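Side-chain contacts in acetyl-CoA hydrolase/transferase family protein (Porphyromonas gingivalis, PDB 2NVV), which probably hydrolyses acetyl-CoA or transfers CoA between acyl-CoA and acetate, by a glutamyl-CoA thioester intermediate, and binds zinc: residues 246-250 with 251-255; 284-288 with 289-293; 101-105 with 106-110. One frame throughout, in Å; residues are numbered along the deposited sequence.

Interaction 1: residues 246-250 with 251-255; sequences GRIPK and DFLPL
A type I beta turn from Pro249 to Phe252 reverses the loop that links helix 226-245 to strand 255-257, and the side chains just before and after it meet across the bend. The turn is closed by Phe252 N, which donates to Pro249 O over 2.7 Å with an N-H...O angle of 148°. Lys250 and Asp251 occupy the exposed corner; the lysine chain runs off from it, and its NZ is hydrogen-bonded to Met243 O in the last turn of the preceding helix. Beneath the corner, the Pro249 ring and the Leu253 side chain cross at about a right angle. Both leucine methyls face the same side of the proline ring, with CD2 lying 3.9 Å from Pro249 CD and 4.0 Å from Pro249 CG. Ile248 and Phe252 run side by side in the same direction. With chi1 of -61° the Ile248 CG2 methyl stands opposite the backbone N, and from there it comes to the edge of the Phe252 ring, near the ring plane, 4.2 Å from CD2; the same methyl lies 4.3 Å from Leu253 CD2. The phenyl ring is buried against Leu239 and Met243 of the helix and against Ile348 of the neighbouring strand, while Pro249 also packs on Pro179 of the second subunit. Ile248, Phe252 and Leu253 are thus buried beside a polar, exposed corner, in a helix-to-strand connection of an alpha/beta domain, entered from the helix through a Schellman motif at Gly246.

Interaction 2: residues 284-288 with 289-293; sequences EVIQD and AVIAL
With chi1 of -56° putting CG1 beside the backbone N, the CG2 methyl of Ile286 is left anti to it; CG1 of Val290 is anti to its own N (chi1 169°), and these branches meet, Ile286 CG2 to Val290 CG1, at 3.7 Å. The two side chains cross at about a right angle, and the same Ile286 CG2 also comes within 4.1 Å of Ile291 CD1. Gln287 takes the other course: its CG sits between backbone N and carbonyl carbon, chi1 65°, and a bend at chi2 turns the amide across Val290 with its NE2 end over the CG2 methyl; Gln287 CD lies 4.0 Å from Val290 CG2. Its CG meanwhile packs 3.9 Å from Ala289 CB. This is the start of helix 288-295, reached from the short strand 285-286, with Gln287 at the N-cap position. The Gln287 carbonyl opens the helical bonding: Ile291 N donates to its O at 3.3 Å, and Val290 N adds a weak bond to the same oxygen. Next, Ala292 N bonds to Asp288 O at 2.9 Å. Asp288 has its CB directed away, and its OD1 is hydrogen-bonded to Ser310 OG. Ile286 and Val290 also pack on Ala302 of strand 299-304, while Leu267 of helix 261-272 touches both Gln287 and Val290. The segment begins at Glu284, predicted to form the glutamyl-CoA thioester, and its OE2 accepts a hydrogen bond from Asn337 ND2.

Interaction 3: residues 101-105 with 106-110; sequences FDLHL and STLAQ
Thr107 turns its side chain back toward His104, and Leu108 crosses Leu103 at about a right angle, in the bend that leads from strand 99-100, at the edge of the seven-stranded parallel sheet of the Rossmann-like N-terminal domain, into helix 108-113. The pivot is the carbonyl oxygen of His104, which accepts two hydrogen bonds from the same residue. Thr107 OG1 reaches it over 2.8 Å, lying in the carbonyl plane; Thr107 N, 3.1 Å away, comes instead from above that plane, with an N-H...O angle of 161°. Backbone and hydroxyl therefore grip one acceptor from different directions, which fixes the rotation of the threonine. Its chi1 of 69° puts OG1 between the backbone N and the carbonyl carbon, and the same rotation lays CG2 alongside His104 CB at 4.1 Å. The imidazole itself leads away from the turn, its NE2 making a weak hydrogen bond to Ser418 OG of the second subunit. The Ser106 hydroxyl is hydrogen-bonded to Asp381 OD1 of helix 379-385, and the Ser106 carbonyl O accepts from Arg343 of the second subunit. Leu105, its CB directed away, packs on Phe26 and lies close to Glu284, the predicted thioester glutamate, and to Gly378, predicted to bind CoA. On the apolar side Leu108 has CG opposite its backbone N, chi1 -179°, which carries its side chain back along the chain toward Leu103. The two leucines meet through one methyl each, Leu103 CD1 to Leu108 CD1 at 4.0 Å.

How the interactions relate
From the N terminus, interaction 3 comes first, closing the bend between strand 99-100 of the parallel sheet and helix 108-113. Interaction 1 follows, reversing the chain between helix 226-245 and strand 255-257 at the edge of the mixed sheet, and interaction 2 then leads from strand 285-286 into helix 288-295. The three are in series, neither nested nor crossed. Interactions 2 and 3 meet in space, with Glu284 OE2 3.3 Å from Leu105 CD1, so that the N-terminal domain touches the predicted catalytic glutamate. Interaction 1 lies apart, its centre about 20 Å from that of interaction 2; both it and interaction 3 reach the second subunit.

Interaction 1: residues 246-250 with 251-255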
ATOM      1  N   GLY A 246      23.779  -9.305  -6.563  1.00  7.09           N
ATOM      2  CA  GLY A 246      22.834  -9.696  -7.594  1.00  6.89           C
ATOM      3  C   GLY A 246      21.381  -9.374  -7.282  1.00  6.39           C
ATOM      4  O   GLY A 246      20.473  -9.847  -7.978  1.00  6.39           O
ATOM      5  N   ARG A 247      21.151  -8.563  -6.253  1.00  6.39           N
ATOM      6  CA  ARG A 247      19.793  -8.205  -5.866  1.00  7.75           C
ATOM      7  C   ARG A 247      19.298  -6.889  -6.456  1.00  6.39           C
ATOM      8  O   ARG A 247      18.174  -6.478  -6.213  1.00  6.39           O
ATOM      9  CB  ARG A 247      19.673  -8.199  -4.345  1.00  8.65           C
ATOM     10  CG  ARG A 247      19.395  -9.591  -3.770  1.00  8.89           C
ATOM     11  CD  ARG A 247      19.601  -9.632  -2.280  1.00 10.19           C
ATOM     12  NE  ARG A 247      20.851 -10.312  -1.956  1.00 11.58           N
ATOM     13  CZ  ARG A 247      21.729  -9.880  -1.054  1.00 12.94           C
ATOM     14  NH1 ARG A 247      22.845 -10.563  -0.820  1.00 14.63           N
ATOM     15  NH2 ARG A 247      21.503  -8.758  -0.385  1.00 13.05           N
ATOM     16  N   ILE A 248      20.155  -6.237  -7.229  1.00  6.39           N
ATOM     17  CA  ILE A 248      19.827  -5.000  -7.909  1.00  6.39           C
ATOM     18  C   ILE A 248      20.622  -5.067  -9.201  1.00  6.39           C
ATOM     19  O   ILE A 248      21.811  -5.390  -9.182  1.00  6.39           O
ATOM     20  CB  ILE A 248      20.273  -3.740  -7.131  1.00  6.39           C
ATOM     21  CG1 ILE A 248      19.585  -3.681  -5.768  1.00  6.50           C
ATOM     22  CG2 ILE A 248      19.916  -2.476  -7.940  1.00  6.39           C
ATOM     23  CD1 ILE A 248      19.919  -2.436  -4.990  1.00  6.39           C
ATOM     24  N   PRO A 249      19.979  -4.780 -10.342  1.00  6.39           N
ATOM     25  CA  PRO A 249      20.705  -4.833 -11.618  1.00  7.08           C
ATOM     26  C   PRO A 249      21.941  -3.946 -11.620  1.00  6.85           C
ATOM     27  O   PRO A 249      21.917  -2.838 -11.084  1.00  6.61           O
ATOM     28  CB  PRO A 249      19.651  -4.421 -12.657  1.00  6.39           C
ATOM     29  CG  PRO A 249      18.543  -3.798 -11.849  1.00  6.65           C
ATOM     30  CD  PRO A 249      18.541  -4.542 -10.551  1.00  6.39           C
ATOM     31  N   LYS A 250      23.016  -4.462 -12.211  1.00  7.75           N
ATOM     32  CA  LYS A 250      24.298  -3.775 -12.288  1.00  7.81           C
ATOM     33  C   LYS A 250      24.272  -2.319 -12.734  1.00  8.22           C
ATOM     34  O   LYS A 250      25.098  -1.527 -12.288  1.00  8.15           O
ATOM     35  CB  LYS A 250      25.256  -4.562 -13.192  1.00  9.42           C
ATOM     36  CG  LYS A 250      26.268  -5.410 -12.434  1.00 10.71           C
ATOM     37  CD  LYS A 250      25.608  -6.441 -11.507  1.00 12.30           C
ATOM     38  CE  LYS A 250      26.668  -7.335 -10.890  1.00 13.96           C
ATOM     39  NZ  LYS A 250      26.089  -8.534 -10.224  1.00 15.94           N
ATOM     40  N   ASP A 251      23.351  -1.964 -13.622  1.00  9.10           N
ATOM     41  CA  ASP A 251      23.252  -0.585 -14.087  1.00  9.55           C
ATOM     42  C   ASP A 251      22.430   0.286 -13.133  1.00  7.97           C
ATOM     43  O   ASP A 251      22.121   1.432 -13.453  1.00  7.79           O
ATOM     44  CB  ASP A 251      22.609  -0.528 -15.472  1.00 12.32           C
ATOM     45  CG  ASP A 251      23.435  -1.223 -16.528  1.00 14.60           C
ATOM     46  OD1 ASP A 251      24.645  -0.936 -16.618  1.00 15.73           O
ATOM     47  OD2 ASP A 251      22.866  -2.044 -17.277  1.00 16.14           O
ATOM     48  N   PHE A 252      22.075  -0.265 -11.976  1.00  7.45           N
ATOM     49  CA  PHE A 252      21.292   0.453 -10.967  1.00  6.39           C
ATOM     50  C   PHE A 252      19.837   0.654 -11.418  1.00  7.40           C
ATOM     51  O   PHE A 252      19.411   0.127 -12.454  1.00  6.75           O
ATOM     52  CB  PHE A 252      21.937   1.806 -10.667  1.00  7.38           C
ATOM     53  CG  PHE A 252      21.742   2.279  -9.249  1.00  6.39           C
ATOM     54  CD1 PHE A 252      21.780   3.630  -8.945  1.00  6.85           C
ATOM     55  CD2 PHE A 252      21.555   1.374  -8.214  1.00  6.56           C
ATOM     56  CE1 PHE A 252      21.637   4.066  -7.637  1.00  7.17           C
ATOM     57  CE2 PHE A 252      21.413   1.809  -6.898  1.00  6.39           C
ATOM     58  CZ  PHE A 252      21.455   3.152  -6.614  1.00  6.39           C
ATOM     59  N   LEU A 253      19.086   1.434 -10.643  1.00  6.49           N
ATOM     60  CA  LEU A 253      17.669   1.694 -10.912  1.00  6.39           C
ATOM     61  C   LEU A 253      17.315   3.137 -10.548  1.00  6.39           C
ATOM     62  O   LEU A 253      18.137   3.851  -9.978  1.00  6.39           O
ATOM     63  CB  LEU A 253      16.821   0.734 -10.079  1.00  7.21           C
ATOM     64  CG  LEU A 253      16.182  -0.517 -10.694  1.00  6.65           C
ATOM     65  CD1 LEU A 253      16.957  -0.998 -11.875  1.00  6.39           C
ATOM     66  CD2 LEU A 253      16.097  -1.597  -9.634  1.00  6.39           C
ATOM     67  N   PRO A 254      16.093   3.594 -10.891  1.00  6.69           N
ATOM     68  CA  PRO A 254      15.690   4.967 -10.566  1.00  6.39           C
ATOM     69  C   PRO A 254      15.600   5.114  -9.061  1.00  6.39           C
ATOM     70  O   PRO A 254      15.270   4.145  -8.367  1.00  6.39           O
ATOM     71  CB  PRO A 254      14.320   5.094 -11.221  1.00  6.39           C
ATOM     72  CG  PRO A 254      14.391   4.152 -12.355  1.00  6.39           C
ATOM     73  CD  PRO A 254      15.081   2.954 -11.748  1.00  6.39           C
ATOM     74  N   LEU A 255      15.891   6.313  -8.556  1.00  6.39           N
ATOM     75  CA  LEU A 255      15.817   6.555  -7.118  1.00  6.67           C
ATOM     76  C   LEU A 255      14.777   7.577  -6.712  1.00  6.60           C
ATOM     77  O   LEU A 255      14.356   8.407  -7.505  1.00  7.07           O
ATOM     78  CB  LEU A 255      17.160   7.018  -6.561  1.00  6.39           C
ATOM     79  CG  LEU A 255      18.376   6.094  -6.583  1.00  6.50           C
ATOM     80  CD1 LEU A 255      19.536   6.851  -5.972  1.00  8.26           C
ATOM     81  CD2 LEU A 255      18.124   4.820  -5.802  1.00  6.39           C
TER

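Interaction 2: residues 284-288 with 289-293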
ATOM      1  N   GLU A 284       9.772  12.839  -5.883  1.00  6.39           N
ATOM      2  CA  GLU A 284       8.660  13.738  -5.687  1.00  7.64           C
ATOM      3  C   GLU A 284       9.204  15.130  -5.884  1.00  6.39           C
ATOM      4  O   GLU A 284       8.764  15.848  -6.785  1.00  7.54           O
ATOM      5  CB  GLU A 284       8.112  13.628  -4.274  1.00  9.67           C
ATOM      6  CG  GLU A 284       7.109  12.525  -4.070  1.00 13.87           C
ATOM      7  CD  GLU A 284       6.743  12.363  -2.613  1.00 16.16           C
ATOM      8  OE1 GLU A 284       7.579  11.855  -1.838  1.00 18.14           O
ATOM      9  OE2 GLU A 284       5.628  12.754  -2.241  1.00 18.51           O
ATOM     10  N   VAL A 285      10.156  15.514  -5.037  1.00  6.39           N
ATOM     11  CA  VAL A 285      10.747  16.848  -5.133  1.00  6.66           C
ATOM     12  C   VAL A 285      12.263  16.837  -5.388  1.00  6.39           C
ATOM     13  O   VAL A 285      13.032  16.141  -4.720  1.00  6.39           O
ATOM     14  CB  VAL A 285      10.396  17.729  -3.868  1.00  6.39           C
ATOM     15  CG1 VAL A 285       9.477  16.966  -2.929  1.00  6.39           C
ATOM     16  CG2 VAL A 285      11.646  18.177  -3.151  1.00  6.69           C
ATOM     17  N   ILE A 286      12.670  17.608  -6.388  1.00  6.57           N
ATOM     18  CA  ILE A 286      14.061  17.718  -6.767  1.00  6.39           C
ATOM     19  C   ILE A 286      14.659  18.853  -5.950  1.00  6.39           C
ATOM     20  O   ILE A 286      14.200  19.993  -6.043  1.00  6.39           O
ATOM     21  CB  ILE A 286      14.168  18.007  -8.277  1.00  6.39           C
ATOM     22  CG1 ILE A 286      13.417  16.912  -9.046  1.00  6.39           C
ATOM     23  CG2 ILE A 286      15.606  18.056  -8.709  1.00  6.39           C
ATOM     24  CD1 ILE A 286      13.161  17.234 -10.496  1.00  6.39           C
ATOM     25  N   GLN A 287      15.667  18.540  -5.136  1.00  6.53           N
ATOM     26  CA  GLN A 287      16.300  19.543  -4.294  1.00  6.40           C
ATOM     27  C   GLN A 287      17.677  19.960  -4.797  1.00  6.39           C
ATOM     28  O   GLN A 287      18.167  19.453  -5.810  1.00  6.39           O
ATOM     29  CB  GLN A 287      16.415  19.026  -2.860  1.00  6.94           C
ATOM     30  CG  GLN A 287      17.328  17.817  -2.713  1.00  9.19           C
ATOM     31  CD  GLN A 287      16.584  16.493  -2.783  1.00 10.61           C
ATOM     32  OE1 GLN A 287      16.231  15.914  -1.753  1.00 11.23           O
ATOM     33  NE2 GLN A 287      16.339  16.012  -3.994  1.00  9.52           N
ATOM     34  N   ASP A 288      18.299  20.897  -4.081  1.00  6.42           N
ATOM     35  CA  ASP A 288      19.623  21.390  -4.439  1.00  6.39           C
ATOM     36  C   ASP A 288      20.613  20.247  -4.583  1.00  6.39           C
ATOM     37  O   ASP A 288      21.366  20.194  -5.549  1.00  6.39           O
ATOM     38  CB  ASP A 288      20.140  22.359  -3.379  1.00  6.39           C
ATOM     39  CG  ASP A 288      19.401  23.675  -3.377  1.00  6.47           C
ATOM     40  OD1 ASP A 288      19.706  24.525  -2.524  1.00  6.51           O
ATOM     41  OD2 ASP A 288      18.523  23.877  -4.228  1.00  8.01           O
ATOM     42  N   ALA A 289      20.604  19.336  -3.617  1.00  6.63           N
ATOM     43  CA  ALA A 289      21.523  18.197  -3.628  1.00  6.39           C
ATOM     44  C   ALA A 289      21.513  17.432  -4.948  1.00  6.39           C
ATOM     45  O   ALA A 289      22.557  16.968  -5.404  1.00  6.39           O
ATOM     46  CB  ALA A 289      21.210  17.257  -2.477  1.00  6.39           C
ATOM     47  N   VAL A 290      20.338  17.304  -5.561  1.00  6.39           N
ATOM     48  CA  VAL A 290      20.208  16.596  -6.840  1.00  6.47           C
ATOM     49  C   VAL A 290      20.843  17.415  -7.955  1.00  6.39           C
ATOM     50  O   VAL A 290      21.581  16.894  -8.792  1.00  6.39           O
ATOM     51  CB  VAL A 290      18.711  16.329  -7.184  1.00  7.17           C
ATOM     52  CG1 VAL A 290      18.570  15.851  -8.616  1.00  6.39           C
ATOM     53  CG2 VAL A 290      18.139  15.297  -6.227  1.00  6.39           C
ATOM     54  N   ILE A 291      20.556  18.709  -7.953  1.00  6.39           N
ATOM     55  CA  ILE A 291      21.110  19.616  -8.954  1.00  6.73           C
ATOM     56  C   ILE A 291      22.643  19.576  -8.919  1.00  6.39           C
ATOM     57  O   ILE A 291      23.298  19.524  -9.962  1.00  6.39           O
ATOM     58  CB  ILE A 291      20.628  21.049  -8.693  1.00  6.39           C
ATOM     59  CG1 ILE A 291      19.099  21.068  -8.664  1.00  6.39           C
ATOM     60  CG2 ILE A 291      21.173  21.985  -9.747  1.00  6.39           C
ATOM     61  CD1 ILE A 291      18.463  20.643  -9.968  1.00  6.39           C
ATOM     62  N   ALA A 292      23.203  19.594  -7.711  1.00  6.39           N
ATOM     63  CA  ALA A 292      24.646  19.571  -7.528  1.00  6.39           C
ATOM     64  C   ALA A 292      25.275  18.349  -8.189  1.00  7.00           C
ATOM     65  O   ALA A 292      26.287  18.468  -8.878  1.00  8.39           O
ATOM     66  CB  ALA A 292      24.981  19.594  -6.029  1.00  6.39           C
ATOM     67  N   LEU A 293      24.674  17.178  -7.970  1.00  6.39           N
ATOM     68  CA  LEU A 293      25.154  15.930  -8.550  1.00  6.39           C
ATOM     69  C   LEU A 293      24.949  15.914 -10.055  1.00  7.57           C
ATOM     70  O   LEU A 293      25.695  15.265 -10.795  1.00  6.90           O
ATOM     71  CB  LEU A 293      24.423  14.743  -7.925  1.00  6.39           C
ATOM     72  CG  LEU A 293      24.802  14.498  -6.465  1.00  6.39           C
ATOM     73  CD1 LEU A 293      23.979  13.351  -5.892  1.00  6.71           C
ATOM     74  CD2 LEU A 293      26.303  14.197  -6.383  1.00  6.39           C
TER

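Interaction 3: residues 101-105 with 106-110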
ATOM      1  N   PHE A 101      -7.064  15.732   6.591  1.00  6.39           N
ATOM      2  CA  PHE A 101      -6.903  14.318   6.321  1.00  6.39           C
ATOM      3  C   PHE A 101      -5.813  14.149   5.271  1.00  6.82           C
ATOM      4  O   PHE A 101      -5.949  14.614   4.156  1.00  6.39           O
ATOM      5  CB  PHE A 101      -8.234  13.670   5.890  1.00  7.46           C
ATOM      6  CG  PHE A 101      -9.025  14.459   4.871  1.00  6.94           C
ATOM      7  CD1 PHE A 101      -9.703  15.617   5.239  1.00  6.39           C
ATOM      8  CD2 PHE A 101      -9.087  14.041   3.544  1.00  6.39           C
ATOM      9  CE1 PHE A 101     -10.428  16.347   4.305  1.00  6.39           C
ATOM     10  CE2 PHE A 101      -9.811  14.766   2.600  1.00  6.39           C
ATOM     11  CZ  PHE A 101     -10.483  15.925   2.983  1.00  6.39           C
ATOM     12  N   ASP A 102      -4.705  13.523   5.663  1.00  6.76           N
ATOM     13  CA  ASP A 102      -3.594  13.299   4.750  1.00  6.39           C
ATOM     14  C   ASP A 102      -3.837  12.049   3.909  1.00  6.39           C
ATOM     15  O   ASP A 102      -4.256  10.997   4.419  1.00  6.39           O
ATOM     16  CB  ASP A 102      -2.258  13.191   5.511  1.00  7.01           C
ATOM     17  CG  ASP A 102      -2.317  12.234   6.710  1.00  6.80           C
ATOM     18  OD1 ASP A 102      -1.255  11.666   7.075  1.00  6.41           O
ATOM     19  OD2 ASP A 102      -3.410  12.055   7.294  1.00  6.81           O
ATOM     20  N   LEU A 103      -3.563  12.169   2.611  1.00  6.40           N
ATOM     21  CA  LEU A 103      -3.794  11.073   1.678  1.00  6.39           C
ATOM     22  C   LEU A 103      -2.532  10.686   0.949  1.00  6.39           C
ATOM     23  O   LEU A 103      -1.543  11.400   1.003  1.00  6.48           O
ATOM     24  CB  LEU A 103      -4.836  11.503   0.641  1.00  6.68           C
ATOM     25  CG  LEU A 103      -6.142  12.113   1.136  1.00  6.39           C
ATOM     26  CD1 LEU A 103      -6.839  12.805  -0.020  1.00  6.39           C
ATOM     27  CD2 LEU A 103      -7.010  11.031   1.747  1.00  6.39           C
ATOM     28  N   HIS A 104      -2.569   9.539   0.284  1.00  6.39           N
ATOM     29  CA  HIS A 104      -1.439   9.101  -0.523  1.00  6.88           C
ATOM     30  C   HIS A 104      -1.509  10.119  -1.658  1.00  6.51           C
ATOM     31  O   HIS A 104      -2.538  10.239  -2.327  1.00  6.93           O
ATOM     32  CB  HIS A 104      -1.662   7.679  -1.058  1.00  6.39           C
ATOM     33  CG  HIS A 104      -1.643   6.623   0.001  1.00  6.39           C
ATOM     34  ND1 HIS A 104      -0.564   6.425   0.839  1.00  6.39           N
ATOM     35  CD2 HIS A 104      -2.566   5.694   0.349  1.00  6.39           C
ATOM     36  CE1 HIS A 104      -0.824   5.419   1.656  1.00  6.39           C
ATOM     37  NE2 HIS A 104      -2.032   4.958   1.379  1.00  6.39           N
ATOM     38  N   LEU A 105      -0.428  10.860  -1.864  1.00  6.39           N
ATOM     39  CA  LEU A 105      -0.411  11.907  -2.880  1.00  7.56           C
ATOM     40  C   LEU A 105      -0.843  11.511  -4.290  1.00  6.39           C
ATOM     41  O   LEU A 105      -1.562  12.250  -4.952  1.00  7.00           O
ATOM     42  CB  LEU A 105       0.972  12.565  -2.914  1.00  6.39           C
ATOM     43  CG  LEU A 105       1.389  13.210  -1.590  1.00  6.39           C
ATOM     44  CD1 LEU A 105       2.652  14.028  -1.800  1.00  6.39           C
ATOM     45  CD2 LEU A 105       0.258  14.089  -1.048  1.00  6.39           C
ATOM     46  N   SER A 106      -0.432  10.342  -4.753  1.00  6.39           N
ATOM     47  CA  SER A 106      -0.791   9.924  -6.109  1.00  6.39           C
ATOM     48  C   SER A 106      -2.285   9.719  -6.353  1.00  6.39           C
ATOM     49  O   SER A 106      -2.714   9.624  -7.501  1.00  6.39           O
ATOM     50  CB  SER A 106      -0.068   8.621  -6.468  1.00  6.85           C
ATOM     51  OG  SER A 106      -0.663   7.515  -5.816  1.00  6.39           O
ATOM     52  N   THR A 107      -3.081   9.655  -5.289  1.00 14.86           N
ATOM     53  CA  THR A 107      -4.513   9.392  -5.438  1.00 14.86           C
ATOM     54  C   THR A 107      -5.490  10.558  -5.451  1.00 14.86           C
ATOM     55  O   THR A 107      -6.627  10.373  -5.878  1.00  6.39           O
ATOM     56  CB  THR A 107      -5.005   8.413  -4.357  1.00 14.86           C
ATOM     57  OG1 THR A 107      -4.965   9.052  -3.075  1.00 14.86           O
ATOM     58  CG2 THR A 107      -4.115   7.191  -4.302  1.00 14.86           C
ATOM     59  N   LEU A 108      -5.069  11.742  -5.000  1.00 14.86           N
ATOM     60  CA  LEU A 108      -5.966  12.907  -4.941  1.00 14.86           C
ATOM     61  C   LEU A 108      -6.580  13.363  -6.269  1.00 14.86           C
ATOM     62  O   LEU A 108      -7.769  13.693  -6.334  1.00  6.44           O
ATOM     63  CB  LEU A 108      -5.257  14.097  -4.283  1.00 14.86           C
ATOM     64  CG  LEU A 108      -6.100  15.372  -4.132  1.00 14.86           C
ATOM     65  CD1 LEU A 108      -7.338  15.092  -3.307  1.00 14.86           C
ATOM     66  CD2 LEU A 108      -5.276  16.451  -3.473  1.00 14.86           C
ATOM     67  N   ALA A 109      -5.769  13.395  -7.319  1.00  6.39           N
ATOM     68  CA  ALA A 109      -6.249  13.813  -8.631  1.00  6.46           C
ATOM     69  C   ALA A 109      -7.400  12.965  -9.171  1.00  6.68           C
ATOM     70  O   ALA A 109      -8.456  13.496  -9.518  1.00  6.39           O
ATOM     71  CB  ALA A 109      -5.104  13.819  -9.632  1.00  6.39           C
ATOM     72  N   GLN A 110      -7.208  11.653  -9.246  1.00  6.39           N
ATOM     73  CA  GLN A 110      -8.259  10.800  -9.770  1.00  6.39           C
ATOM     74  C   GLN A 110      -9.476  10.740  -8.869  1.00  6.49           C
ATOM     75  O   GLN A 110     -10.606  10.674  -9.352  1.00  6.39           O
ATOM     76  CB  GLN A 110      -7.748   9.378 -10.022  1.00  6.39           C
ATOM     77  CG  GLN A 110      -7.196   8.689  -8.809  1.00  6.39           C
ATOM     78  CD  GLN A 110      -7.102   7.179  -8.983  1.00  6.39           C
ATOM     79  OE1 GLN A 110      -6.649   6.683 -10.014  1.00  6.39           O
ATOM     80  NE2 GLN A 110      -7.517   6.443  -7.963  1.00  6.66           N
TER